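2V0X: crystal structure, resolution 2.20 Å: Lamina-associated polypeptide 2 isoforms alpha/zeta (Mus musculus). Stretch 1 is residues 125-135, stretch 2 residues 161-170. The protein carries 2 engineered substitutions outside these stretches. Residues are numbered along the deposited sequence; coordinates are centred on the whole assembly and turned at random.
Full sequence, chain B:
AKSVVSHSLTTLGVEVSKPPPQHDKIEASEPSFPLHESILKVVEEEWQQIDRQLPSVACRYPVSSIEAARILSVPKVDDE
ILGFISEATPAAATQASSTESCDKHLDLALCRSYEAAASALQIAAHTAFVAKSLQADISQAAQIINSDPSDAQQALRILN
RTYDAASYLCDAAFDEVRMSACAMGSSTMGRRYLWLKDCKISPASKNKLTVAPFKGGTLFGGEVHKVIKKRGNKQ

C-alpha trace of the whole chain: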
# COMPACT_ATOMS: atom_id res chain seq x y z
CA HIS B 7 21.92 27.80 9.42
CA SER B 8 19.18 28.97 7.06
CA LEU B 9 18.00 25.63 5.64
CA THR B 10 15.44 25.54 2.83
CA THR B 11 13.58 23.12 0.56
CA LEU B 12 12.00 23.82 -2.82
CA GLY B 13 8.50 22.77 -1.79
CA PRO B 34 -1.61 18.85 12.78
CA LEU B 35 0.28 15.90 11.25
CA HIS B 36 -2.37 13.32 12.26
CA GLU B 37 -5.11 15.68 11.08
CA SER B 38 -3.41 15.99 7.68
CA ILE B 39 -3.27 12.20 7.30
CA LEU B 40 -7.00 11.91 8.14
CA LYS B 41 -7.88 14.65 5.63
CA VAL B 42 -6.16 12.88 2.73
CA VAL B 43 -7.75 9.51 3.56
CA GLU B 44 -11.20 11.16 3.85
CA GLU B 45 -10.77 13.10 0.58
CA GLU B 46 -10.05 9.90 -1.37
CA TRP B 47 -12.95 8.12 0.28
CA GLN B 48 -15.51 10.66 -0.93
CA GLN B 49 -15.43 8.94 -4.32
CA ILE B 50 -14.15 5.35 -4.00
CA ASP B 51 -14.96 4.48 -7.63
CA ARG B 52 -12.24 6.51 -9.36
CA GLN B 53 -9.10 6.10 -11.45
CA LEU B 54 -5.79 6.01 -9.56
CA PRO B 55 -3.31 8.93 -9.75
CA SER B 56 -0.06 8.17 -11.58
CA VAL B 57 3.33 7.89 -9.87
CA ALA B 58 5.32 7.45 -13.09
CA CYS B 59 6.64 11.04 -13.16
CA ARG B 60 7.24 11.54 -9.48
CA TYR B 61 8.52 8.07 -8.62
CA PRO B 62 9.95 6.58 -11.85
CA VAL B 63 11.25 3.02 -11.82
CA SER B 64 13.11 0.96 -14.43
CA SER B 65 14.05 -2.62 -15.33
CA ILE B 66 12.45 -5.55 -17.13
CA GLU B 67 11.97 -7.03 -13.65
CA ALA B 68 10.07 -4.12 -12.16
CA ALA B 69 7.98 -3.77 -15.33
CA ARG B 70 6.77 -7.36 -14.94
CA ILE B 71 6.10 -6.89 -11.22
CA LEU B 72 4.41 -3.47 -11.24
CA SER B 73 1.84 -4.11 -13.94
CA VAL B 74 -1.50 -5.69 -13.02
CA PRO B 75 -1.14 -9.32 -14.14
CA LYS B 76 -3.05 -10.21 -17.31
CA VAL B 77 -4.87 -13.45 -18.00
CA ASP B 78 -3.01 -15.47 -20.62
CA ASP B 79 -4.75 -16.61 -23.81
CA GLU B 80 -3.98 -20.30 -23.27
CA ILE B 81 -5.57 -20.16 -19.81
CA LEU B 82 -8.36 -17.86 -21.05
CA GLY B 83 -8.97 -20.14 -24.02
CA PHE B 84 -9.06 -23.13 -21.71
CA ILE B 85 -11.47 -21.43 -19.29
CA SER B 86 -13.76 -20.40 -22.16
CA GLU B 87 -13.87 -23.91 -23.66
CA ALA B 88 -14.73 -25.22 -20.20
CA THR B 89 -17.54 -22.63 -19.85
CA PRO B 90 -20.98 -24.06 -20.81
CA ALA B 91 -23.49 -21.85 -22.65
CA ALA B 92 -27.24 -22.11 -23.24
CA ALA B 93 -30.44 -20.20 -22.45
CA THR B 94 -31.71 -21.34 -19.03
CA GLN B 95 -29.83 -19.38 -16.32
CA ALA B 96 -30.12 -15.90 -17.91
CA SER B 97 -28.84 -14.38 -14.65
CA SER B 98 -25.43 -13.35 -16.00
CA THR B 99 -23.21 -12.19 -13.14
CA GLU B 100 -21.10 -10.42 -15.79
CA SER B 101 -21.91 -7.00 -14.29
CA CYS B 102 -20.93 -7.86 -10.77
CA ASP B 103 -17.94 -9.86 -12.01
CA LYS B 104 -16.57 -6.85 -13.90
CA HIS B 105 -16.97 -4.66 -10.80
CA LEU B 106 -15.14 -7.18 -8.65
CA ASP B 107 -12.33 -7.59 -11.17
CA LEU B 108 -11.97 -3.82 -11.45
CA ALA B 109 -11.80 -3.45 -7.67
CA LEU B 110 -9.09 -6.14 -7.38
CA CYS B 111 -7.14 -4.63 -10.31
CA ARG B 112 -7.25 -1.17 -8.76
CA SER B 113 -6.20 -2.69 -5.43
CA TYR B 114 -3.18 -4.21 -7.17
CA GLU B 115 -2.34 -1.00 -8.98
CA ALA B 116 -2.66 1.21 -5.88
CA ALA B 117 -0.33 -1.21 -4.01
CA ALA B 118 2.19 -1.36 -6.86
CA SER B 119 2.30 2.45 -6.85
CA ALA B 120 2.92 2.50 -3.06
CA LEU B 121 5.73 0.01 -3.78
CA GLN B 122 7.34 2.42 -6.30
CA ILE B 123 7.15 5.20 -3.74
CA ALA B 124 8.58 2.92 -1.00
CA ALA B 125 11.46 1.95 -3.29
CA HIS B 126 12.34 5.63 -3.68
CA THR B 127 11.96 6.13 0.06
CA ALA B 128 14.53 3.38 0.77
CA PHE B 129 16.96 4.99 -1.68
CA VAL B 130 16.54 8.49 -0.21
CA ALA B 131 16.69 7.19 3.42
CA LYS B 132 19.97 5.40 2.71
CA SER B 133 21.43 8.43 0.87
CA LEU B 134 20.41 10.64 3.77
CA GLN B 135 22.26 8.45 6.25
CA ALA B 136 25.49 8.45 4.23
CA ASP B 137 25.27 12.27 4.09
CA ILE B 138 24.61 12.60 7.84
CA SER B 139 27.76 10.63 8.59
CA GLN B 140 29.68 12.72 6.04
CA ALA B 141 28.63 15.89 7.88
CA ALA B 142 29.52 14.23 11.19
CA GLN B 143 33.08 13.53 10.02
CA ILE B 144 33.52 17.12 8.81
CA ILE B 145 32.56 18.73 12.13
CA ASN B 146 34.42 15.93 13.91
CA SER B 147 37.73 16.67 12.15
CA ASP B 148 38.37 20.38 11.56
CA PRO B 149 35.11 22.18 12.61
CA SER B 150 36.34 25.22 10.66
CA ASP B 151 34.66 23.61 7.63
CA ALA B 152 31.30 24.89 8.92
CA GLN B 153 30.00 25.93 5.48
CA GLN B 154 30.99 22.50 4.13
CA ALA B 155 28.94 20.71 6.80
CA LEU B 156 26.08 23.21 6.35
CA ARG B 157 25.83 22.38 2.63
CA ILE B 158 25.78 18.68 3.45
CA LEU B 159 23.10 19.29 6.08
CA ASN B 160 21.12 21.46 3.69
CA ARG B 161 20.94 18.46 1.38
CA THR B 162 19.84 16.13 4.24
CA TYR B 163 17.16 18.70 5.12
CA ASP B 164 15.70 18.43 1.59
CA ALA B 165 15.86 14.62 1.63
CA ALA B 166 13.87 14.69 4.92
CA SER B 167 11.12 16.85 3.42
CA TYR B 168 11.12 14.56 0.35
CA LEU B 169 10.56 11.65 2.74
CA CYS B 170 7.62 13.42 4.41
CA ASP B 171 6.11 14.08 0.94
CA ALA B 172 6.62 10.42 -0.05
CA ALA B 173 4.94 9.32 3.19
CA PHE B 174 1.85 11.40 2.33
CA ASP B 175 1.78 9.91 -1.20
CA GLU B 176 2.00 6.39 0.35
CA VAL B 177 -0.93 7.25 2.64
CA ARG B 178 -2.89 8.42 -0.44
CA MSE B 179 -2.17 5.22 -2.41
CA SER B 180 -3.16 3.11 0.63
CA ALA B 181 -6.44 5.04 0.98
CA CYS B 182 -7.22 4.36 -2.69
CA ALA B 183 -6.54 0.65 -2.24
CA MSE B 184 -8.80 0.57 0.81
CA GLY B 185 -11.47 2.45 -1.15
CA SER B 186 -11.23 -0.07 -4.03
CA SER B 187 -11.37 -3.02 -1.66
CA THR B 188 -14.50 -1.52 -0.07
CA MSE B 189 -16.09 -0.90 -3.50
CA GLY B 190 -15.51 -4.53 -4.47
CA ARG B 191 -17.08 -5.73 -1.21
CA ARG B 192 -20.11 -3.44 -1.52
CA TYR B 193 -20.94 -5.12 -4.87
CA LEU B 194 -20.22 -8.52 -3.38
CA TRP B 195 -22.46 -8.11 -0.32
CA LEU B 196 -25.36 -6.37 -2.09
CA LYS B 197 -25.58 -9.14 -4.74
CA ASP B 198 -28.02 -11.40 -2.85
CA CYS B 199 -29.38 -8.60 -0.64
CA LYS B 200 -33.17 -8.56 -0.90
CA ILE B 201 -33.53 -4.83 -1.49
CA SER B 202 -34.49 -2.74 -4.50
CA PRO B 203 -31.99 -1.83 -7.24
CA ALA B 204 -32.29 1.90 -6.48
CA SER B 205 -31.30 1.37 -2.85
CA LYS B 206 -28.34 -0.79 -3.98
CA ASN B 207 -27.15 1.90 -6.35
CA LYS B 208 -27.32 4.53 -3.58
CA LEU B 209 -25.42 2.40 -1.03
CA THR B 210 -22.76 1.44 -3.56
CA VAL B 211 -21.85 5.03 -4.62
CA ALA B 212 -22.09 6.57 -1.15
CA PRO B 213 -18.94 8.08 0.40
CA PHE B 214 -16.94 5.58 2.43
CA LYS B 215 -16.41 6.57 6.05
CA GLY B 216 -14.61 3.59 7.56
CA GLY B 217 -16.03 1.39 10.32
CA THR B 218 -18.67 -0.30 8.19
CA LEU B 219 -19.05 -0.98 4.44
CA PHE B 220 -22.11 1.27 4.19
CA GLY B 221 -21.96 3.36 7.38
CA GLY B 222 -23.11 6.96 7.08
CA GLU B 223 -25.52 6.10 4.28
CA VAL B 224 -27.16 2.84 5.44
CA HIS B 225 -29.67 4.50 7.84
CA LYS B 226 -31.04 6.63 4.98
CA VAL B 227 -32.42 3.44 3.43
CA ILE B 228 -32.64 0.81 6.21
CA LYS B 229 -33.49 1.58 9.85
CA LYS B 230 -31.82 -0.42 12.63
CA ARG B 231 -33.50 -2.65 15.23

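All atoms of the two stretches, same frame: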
# COMPACT_ATOMS: atom_id res chain seq x y z
N ALA B 125 10.15 2.20 -2.70
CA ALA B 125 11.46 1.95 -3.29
C ALA B 125 12.28 3.24 -3.28
O ALA B 125 13.47 3.24 -2.96
CB ALA B 125 11.32 1.42 -4.73
N HIS B 126 11.65 4.35 -3.67
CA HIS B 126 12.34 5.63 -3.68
C HIS B 126 12.67 6.05 -2.26
O HIS B 126 13.75 6.56 -2.00
CB HIS B 126 11.51 6.70 -4.39
CG HIS B 126 11.64 6.65 -5.88
ND1 HIS B 126 12.49 7.48 -6.58
CD2 HIS B 126 11.09 5.81 -6.79
CE1 HIS B 126 12.46 7.16 -7.86
NE2 HIS B 126 11.62 6.15 -8.01
N THR B 127 11.75 5.78 -1.34
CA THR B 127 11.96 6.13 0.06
C THR B 127 13.19 5.40 0.62
O THR B 127 13.98 6.01 1.34
CB THR B 127 10.69 5.84 0.91
OG1 THR B 127 9.63 6.68 0.45
CG2 THR B 127 10.93 6.16 2.38
N ALA B 128 13.37 4.12 0.28
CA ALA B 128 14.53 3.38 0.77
C ALA B 128 15.81 4.03 0.24
O ALA B 128 16.73 4.31 1.01
CB ALA B 128 14.45 1.89 0.37
N PHE B 129 15.82 4.35 -1.06
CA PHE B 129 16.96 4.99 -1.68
C PHE B 129 17.32 6.32 -1.00
O PHE B 129 18.46 6.55 -0.64
CB PHE B 129 16.71 5.24 -3.17
CG PHE B 129 17.76 6.10 -3.82
CD1 PHE B 129 19.02 5.58 -4.10
CD2 PHE B 129 17.52 7.45 -4.08
CE1 PHE B 129 20.02 6.39 -4.62
CE2 PHE B 129 18.51 8.27 -4.61
CZ PHE B 129 19.76 7.75 -4.88
N VAL B 130 16.34 7.20 -0.86
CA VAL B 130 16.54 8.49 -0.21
C VAL B 130 16.96 8.32 1.28
O VAL B 130 17.87 9.00 1.74
CB VAL B 130 15.27 9.39 -0.34
CG1 VAL B 130 15.41 10.67 0.48
CG2 VAL B 130 15.04 9.76 -1.83
N ALA B 131 16.34 7.41 2.01
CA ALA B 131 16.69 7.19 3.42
C ALA B 131 18.17 6.78 3.57
O ALA B 131 18.90 7.31 4.40
CB ALA B 131 15.80 6.14 4.04
N LYS B 132 18.60 5.89 2.70
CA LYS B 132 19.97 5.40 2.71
C LYS B 132 20.94 6.53 2.31
O LYS B 132 22.00 6.69 2.93
CB LYS B 132 20.10 4.21 1.76
CG LYS B 132 21.30 3.28 2.03
CD LYS B 132 21.17 2.58 3.39
CE LYS B 132 22.26 1.54 3.61
NZ LYS B 132 22.13 0.35 2.72
N SER B 133 20.58 7.33 1.31
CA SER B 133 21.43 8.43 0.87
C SER B 133 21.58 9.43 2.00
O SER B 133 22.67 9.93 2.27
CB SER B 133 20.83 9.14 -0.35
OG SER B 133 20.76 8.26 -1.45
N LEU B 134 20.45 9.71 2.66
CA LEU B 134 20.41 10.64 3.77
C LEU B 134 21.33 10.19 4.90
O LEU B 134 22.02 11.03 5.51
CB LEU B 134 18.96 10.76 4.25
CG LEU B 134 18.59 11.31 5.63
CD1 LEU B 134 19.02 12.74 5.80
CD2 LEU B 134 17.09 11.18 5.78
N GLN B 135 21.39 8.89 5.17
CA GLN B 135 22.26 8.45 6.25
C GLN B 135 23.74 8.53 5.92
O GLN B 135 24.54 8.83 6.79
CB GLN B 135 21.84 7.11 6.87
CG GLN B 135 21.99 5.84 6.08
CD GLN B 135 21.49 4.62 6.89
OE1 GLN B 135 20.81 3.75 6.36
NE2 GLN B 135 21.81 4.59 8.17
N ARG B 161 21.37 19.53 2.25
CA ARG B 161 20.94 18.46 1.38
C ARG B 161 20.11 17.42 2.20
O ARG B 161 19.03 16.98 1.75
CB ARG B 161 22.18 17.82 0.76
CG ARG B 161 21.92 16.94 -0.46
CD ARG B 161 23.19 16.17 -0.84
NE ARG B 161 24.33 17.06 -1.03
CZ ARG B 161 25.60 16.68 -0.95
NH1 ARG B 161 25.91 15.42 -0.67
NH2 ARG B 161 26.58 17.56 -1.15
N THR B 162 20.56 17.09 3.41
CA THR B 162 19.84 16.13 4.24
C THR B 162 18.47 16.69 4.62
O THR B 162 17.50 15.95 4.79
CB THR B 162 20.62 15.76 5.53
OG1 THR B 162 20.73 16.90 6.40
CG2 THR B 162 22.01 15.26 5.17
N TYR B 163 18.40 18.01 4.77
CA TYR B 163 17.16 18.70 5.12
C TYR B 163 16.11 18.49 4.00
O TYR B 163 14.94 18.21 4.27
CB TYR B 163 17.44 20.19 5.32
CG TYR B 163 16.27 20.97 5.86
CD1 TYR B 163 15.98 20.96 7.22
CD2 TYR B 163 15.45 21.70 5.01
CE1 TYR B 163 14.90 21.66 7.73
CE2 TYR B 163 14.35 22.41 5.51
CZ TYR B 163 14.09 22.38 6.87
OH TYR B 163 13.00 23.06 7.38
N ASP B 164 16.55 18.62 2.75
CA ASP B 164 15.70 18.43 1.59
C ASP B 164 15.25 16.97 1.51
O ASP B 164 14.06 16.69 1.34
CB ASP B 164 16.46 18.81 0.31
CG ASP B 164 15.62 18.66 -0.94
OD1 ASP B 164 16.08 18.00 -1.90
OD2 ASP B 164 14.50 19.20 -0.97
N ALA B 165 16.19 16.05 1.64
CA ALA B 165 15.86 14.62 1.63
C ALA B 165 14.78 14.29 2.68
O ALA B 165 13.88 13.49 2.41
CB ALA B 165 17.13 13.79 1.86
N ALA B 166 14.85 14.93 3.85
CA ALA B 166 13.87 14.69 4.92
C ALA B 166 12.49 15.20 4.51
O ALA B 166 11.48 14.54 4.79
CB ALA B 166 14.30 15.32 6.26
N SER B 167 12.42 16.35 3.85
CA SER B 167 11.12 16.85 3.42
C SER B 167 10.59 15.96 2.28
O SER B 167 9.40 15.72 2.18
CB SER B 167 11.19 18.32 3.00
OG SER B 167 12.27 18.51 2.12
N TYR B 168 11.49 15.45 1.45
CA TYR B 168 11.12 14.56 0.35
C TYR B 168 10.45 13.33 0.98
O TYR B 168 9.40 12.88 0.54
CB TYR B 168 12.37 14.12 -0.42
CG TYR B 168 12.11 13.06 -1.47
CD1 TYR B 168 11.92 13.40 -2.81
CD2 TYR B 168 12.05 11.72 -1.13
CE1 TYR B 168 11.69 12.41 -3.78
CE2 TYR B 168 11.82 10.74 -2.07
CZ TYR B 168 11.65 11.08 -3.39
OH TYR B 168 11.47 10.07 -4.31
N LEU B 169 11.07 12.82 2.04
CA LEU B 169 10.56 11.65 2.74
C LEU B 169 9.17 11.89 3.34
O LEU B 169 8.33 11.00 3.31
CB LEU B 169 11.54 11.22 3.82
CG LEU B 169 12.83 10.64 3.25
CD1 LEU B 169 13.91 10.63 4.30
CD2 LEU B 169 12.60 9.24 2.69
N CYS B 170 8.93 13.09 3.85
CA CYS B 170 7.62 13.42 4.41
C CYS B 170 6.61 13.45 3.26
O CYS B 170 5.51 12.93 3.40
CB CYS B 170 7.64 14.77 5.15
SG CYS B 170 6.18 15.02 6.23
O HOH W 1 14.38 9.10 -5.43

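Both stretches are helical throughout, and both helices extend beyond the residues described here. They pack nearly antiparallel, at an angle of 156° between their N-to-C directions. Their axes approach to 9.6 Å, and 441 Å² of surface is buried between them, both sides summed. No direct hydrogen bond crosses the contact. It is held mainly by apolar packing, with one bridging water.

A125 opens stretch 1 out of reach of the other helix. H126 makes the first contact. Its CB points toward stretch 2 and lies 3.4 Å from Y168 OH, near the plane of the tyrosine ring and at its edge. The end of the imidazole leads away, and its NE2 is hydrogen-bonded elsewhere in the structure. Water 1 joins the two polar side chains, at 2.7 Å from H126 ND1 and 3.3 Å from Y168 OH. The water links the two side chains, which make no direct hydrogen bond to each other.

T127 points sideways and uses its methyl group: T127 CG2 is 3.5 Å from L169 CD2. Its hydroxyl OG1 bonds to a residue just outside the stretches, so the polar end is satisfied although the residue is buried. A128 faces away, and F129 has an exposed ring that does not reach stretch 2.

V130 points toward the partner helix, and both of its methyls pack against it. V130 CG1 lies 3.8 Å from A165 CB and also 3.8 Å from L169 CG. V130 CG2 lies 3.4 Å from Y168 CE2. V130 CG1 also lies 3.9 Å from Y168 CD2. The small A165 side chain points toward stretch 1, and V130 CG1 lies 3.7 Å from the backbone atom A165 O.

A131 adds little surface, but its backbone borders L169, with A131 N 4.2 Å from L169 CD2. Here the leucine acts as a knob, seated among T127, V130, A131 and L134. Its CB points sideways, but the end of the side chain comes nearer to stretch 1.

K132 is exposed and out of reach. S133 turns its hydroxyl back to its own helix, with S133 OG donating to F129 O at 3.0 Å.

L134 closes the contact, pointing toward stretch 2 where the backbones come close: L134 CA and T162 CA are 5.5 Å apart. L134 CD1 packs 3.4 Å from T162 CB, and L134 CD2 lies 3.6 Å from L169 CD1. L134 CB is 4.3 Å from A165 CB. T162 OG1 bonds to a residue just outside the stretches. Q135 faces away.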